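Local coordinates for membrane-associated lipoprotein (Ureaplasma parvum, PDB 3K63), which is of unknown function, this chain being the type-17 lipoprotein-associated domain of a longer, probably lipid-anchored membrane protein, at residues Gly77-Ser82 / Ser101-Asn106. Residues are numbered along the deposited sequence; the frame is centred on the assembly and turned at random.
Sequences GTLKLS and SGFKSN
The carbonyl of G77 accepts the backbone hydrogen bond that ties the two segments, from F103 N to G77 O (3.0 Å, 154° at the hydrogen). The same oxygen meets S101 CA in a CA-H...O contact of 3.4 Å and lies at the edge of the F103 ring, in its plane. G77 CA in turn makes CA-H...O contacts with F103 O and K104 O, both 3.4 Å. Glycine suits this place: G77 is the first residue beyond helix 70-76 to leave helical angles, at a positive phi (51°) that glycine adopts easily, and a CB would collide with F103 O. At G102 a CB would be jammed against the carbonyl O of S101, so glycine suits the bend.

The apolar part is a CH-pi contact between buried residues: branched L79 offers its methyl CD1 to one flat face of the F103 ring, 3.8 Å from the centroid and displaced toward the rim. The two side chains cross at about a right angle.

P34 and I37 of helix 34-40 pack on both L79 and F103, extending this cluster. T78 OG1 bonds back to N76 O. Backbone hydrogen bonding joins L79 and V100, and the loop after strand 93-100 carries on beside the start of central strand 79-87.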
ATOM      1  N   GLY A  77       3.324   3.883 -11.455  1.00 51.63           N
ATOM      2  CA  GLY A  77       3.825   4.023 -10.097  1.00 52.60           C
ATOM      3  C   GLY A  77       2.664   3.898  -9.122  1.00 52.89           C
ATOM      4  O   GLY A  77       2.555   4.642  -8.139  1.00 46.90           O
ATOM      5  N   THR A  78       1.811   2.916  -9.402  1.00 48.16           N
ATOM      6  CA  THR A  78       0.617   2.646  -8.620  1.00 47.36           C
ATOM      7  C   THR A  78       0.532   1.254  -7.985  1.00 48.21           C
ATOM      8  O   THR A  78       1.135   0.301  -8.471  1.00 50.11           O
ATOM      9  CB  THR A  78      -0.596   2.841  -9.508  1.00 47.45           C
ATOM     10  OG1 THR A  78      -0.549   4.151 -10.087  1.00 52.59           O
ATOM     11  CG2 THR A  78      -1.877   2.667  -8.719  1.00 54.25           C
ATOM     12  N   LEU A  79      -0.213   1.156  -6.889  1.00 44.86           N
ATOM     13  CA  LEU A  79      -0.404  -0.108  -6.187  1.00 44.53           C
ATOM     14  C   LEU A  79      -1.809  -0.122  -5.618  1.00 47.00           C
ATOM     15  O   LEU A  79      -2.416   0.928  -5.392  1.00 48.86           O
ATOM     16  CB  LEU A  79       0.594  -0.268  -5.039  1.00 44.35           C
ATOM     17  CG  LEU A  79       2.022  -0.750  -5.301  1.00 45.56           C
ATOM     18  CD1 LEU A  79       2.856  -0.459  -4.060  1.00 43.95           C
ATOM     19  CD2 LEU A  79       2.051  -2.232  -5.630  1.00 41.47           C
ATOM     20  N   LYS A  80      -2.331  -1.319  -5.406  1.00 46.13           N
ATOM     21  CA  LYS A  80      -3.654  -1.499  -4.847  1.00 45.57           C
ATOM     22  C   LYS A  80      -3.367  -2.075  -3.466  1.00 47.86           C
ATOM     23  O   LYS A  80      -2.831  -3.179  -3.334  1.00 44.49           O
ATOM     24  CB  LYS A  80      -4.422  -2.494  -5.716  1.00 43.13           C
ATOM     25  CG  LYS A  80      -5.891  -2.663  -5.350  1.00 53.54           C
ATOM     26  CD  LYS A  80      -6.706  -3.528  -6.346  1.00 57.07           C
ATOM     27  CE  LYS A  80      -6.949  -2.782  -7.657  1.00 60.37           C
ATOM     28  NZ  LYS A  80      -7.789  -3.553  -8.632  1.00 54.13           N
ATOM     29  N   LEU A  81      -3.682  -1.307  -2.434  1.00 50.67           N
ATOM     30  CA  LEU A  81      -3.455  -1.740  -1.061  1.00 44.61           C
ATOM     31  C   LEU A  81      -4.666  -2.462  -0.483  1.00 44.28           C
ATOM     32  O   LEU A  81      -5.748  -1.887  -0.342  1.00 44.57           O
ATOM     33  CB  LEU A  81      -3.131  -0.542  -0.177  1.00 44.16           C
ATOM     34  CG  LEU A  81      -1.670  -0.145  -0.014  1.00 43.54           C
ATOM     35  CD1 LEU A  81      -1.114   0.302  -1.346  1.00 43.17           C
ATOM     36  CD2 LEU A  81      -1.558   0.971   1.037  1.00 42.21           C
ATOM     37  N   SER A  82      -4.491  -3.727  -0.146  1.00 42.66           N
ATOM     38  CA  SER A  82      -5.581  -4.492   0.422  1.00 40.52           C
ATOM     39  C   SER A  82      -5.472  -4.247   1.927  1.00 42.27           C
ATOM     40  O   SER A  82      -4.486  -4.642   2.550  1.00 41.26           O
ATOM     41  CB  SER A  82      -5.401  -5.968   0.086  1.00 35.52           C
ATOM     42  OG  SER A  82      -6.500  -6.742   0.517  1.00 35.42           O
ATOM     43  N   SER A 101      -1.082   6.013  -5.604  1.00 50.00           N
ATOM     44  CA  SER A 101      -0.035   6.287  -6.569  1.00 55.30           C
ATOM     45  C   SER A 101       1.088   7.066  -5.901  1.00 51.20           C
ATOM     46  O   SER A 101       1.057   7.293  -4.691  1.00 50.35           O
ATOM     47  CB  SER A 101      -0.610   7.096  -7.719  1.00 46.96           C
ATOM     48  OG  SER A 101      -1.231   8.254  -7.207  1.00 55.58           O
ATOM     49  N   GLY A 102       2.083   7.466  -6.687  1.00 49.59           N
ATOM     50  CA  GLY A 102       3.185   8.223  -6.126  1.00 51.05           C
ATOM     51  C   GLY A 102       4.427   7.383  -5.895  1.00 53.38           C
ATOM     52  O   GLY A 102       5.396   7.840  -5.267  1.00 54.59           O
ATOM     53  N   PHE A 103       4.387   6.137  -6.352  1.00 50.65           N
ATOM     54  CA  PHE A 103       5.534   5.260  -6.198  1.00 54.32           C
ATOM     55  C   PHE A 103       6.421   5.476  -7.418  1.00 53.55           C
ATOM     56  O   PHE A 103       5.988   6.053  -8.419  1.00 52.65           O
ATOM     57  CB  PHE A 103       5.078   3.808  -6.134  1.00 51.04           C
ATOM     58  CG  PHE A 103       4.269   3.484  -4.916  1.00 50.31           C
ATOM     59  CD1 PHE A 103       4.885   3.300  -3.681  1.00 48.89           C
ATOM     60  CD2 PHE A 103       2.880   3.399  -4.992  1.00 51.73           C
ATOM     61  CE1 PHE A 103       4.128   3.040  -2.539  1.00 47.93           C
ATOM     62  CE2 PHE A 103       2.119   3.139  -3.851  1.00 49.41           C
ATOM     63  CZ  PHE A 103       2.743   2.960  -2.625  1.00 49.20           C
ATOM     64  N   LYS A 104       7.672   5.047  -7.334  1.00 48.62           N
ATOM     65  CA  LYS A 104       8.581   5.197  -8.461  1.00 46.72           C
ATOM     66  C   LYS A 104       7.983   4.550  -9.710  1.00 51.49           C
ATOM     67  O   LYS A 104       7.208   3.597  -9.618  1.00 52.97           O
ATOM     68  CB  LYS A 104       9.919   4.548  -8.139  1.00 47.58           C
ATOM     69  CG  LYS A 104      10.907   4.643  -9.269  1.00 48.62           C
ATOM     70  CD  LYS A 104      12.316   4.521  -8.739  1.00 48.14           C
ATOM     71  CE  LYS A 104      13.330   4.603  -9.857  1.00 45.67           C
ATOM     72  NZ  LYS A 104      14.711   4.376  -9.349  1.00 50.71           N
ATOM     73  N   SER A 105       8.332   5.070 -10.883  1.00 56.06           N
ATOM     74  CA  SER A 105       7.823   4.519 -12.145  1.00 54.88           C
ATOM     75  C   SER A 105       8.809   4.750 -13.288  1.00 57.56           C
ATOM     76  O   SER A 105       9.731   5.558 -13.172  1.00 59.06           O
ATOM     77  CB  SER A 105       6.493   5.176 -12.500  1.00 52.25           C
ATOM     78  OG  SER A 105       6.676   6.564 -12.711  1.00 46.90           O
ATOM     79  N   ASN A 106       8.625   4.006 -14.372  1.00 60.87           N
ATOM     80  CA  ASN A 106       9.455   4.143 -15.556  1.00 63.06           C
ATOM     81  C   ASN A 106       8.481   3.909 -16.707  1.00 64.15           C
ATOM     82  O   ASN A 106       7.649   2.998 -16.651  1.00 63.45           O
ATOM     83  CB  ASN A 106      10.607   3.120 -15.550  1.00 60.31           C
ATOM     84  CG  ASN A 106      10.272   1.828 -16.269  1.00 63.64           C
ATOM     85  OD1 ASN A 106       9.622   0.938 -15.717  1.00 63.85           O
ATOM     86  ND2 ASN A 106      10.739   1.712 -17.516  1.00 64.89           N
TER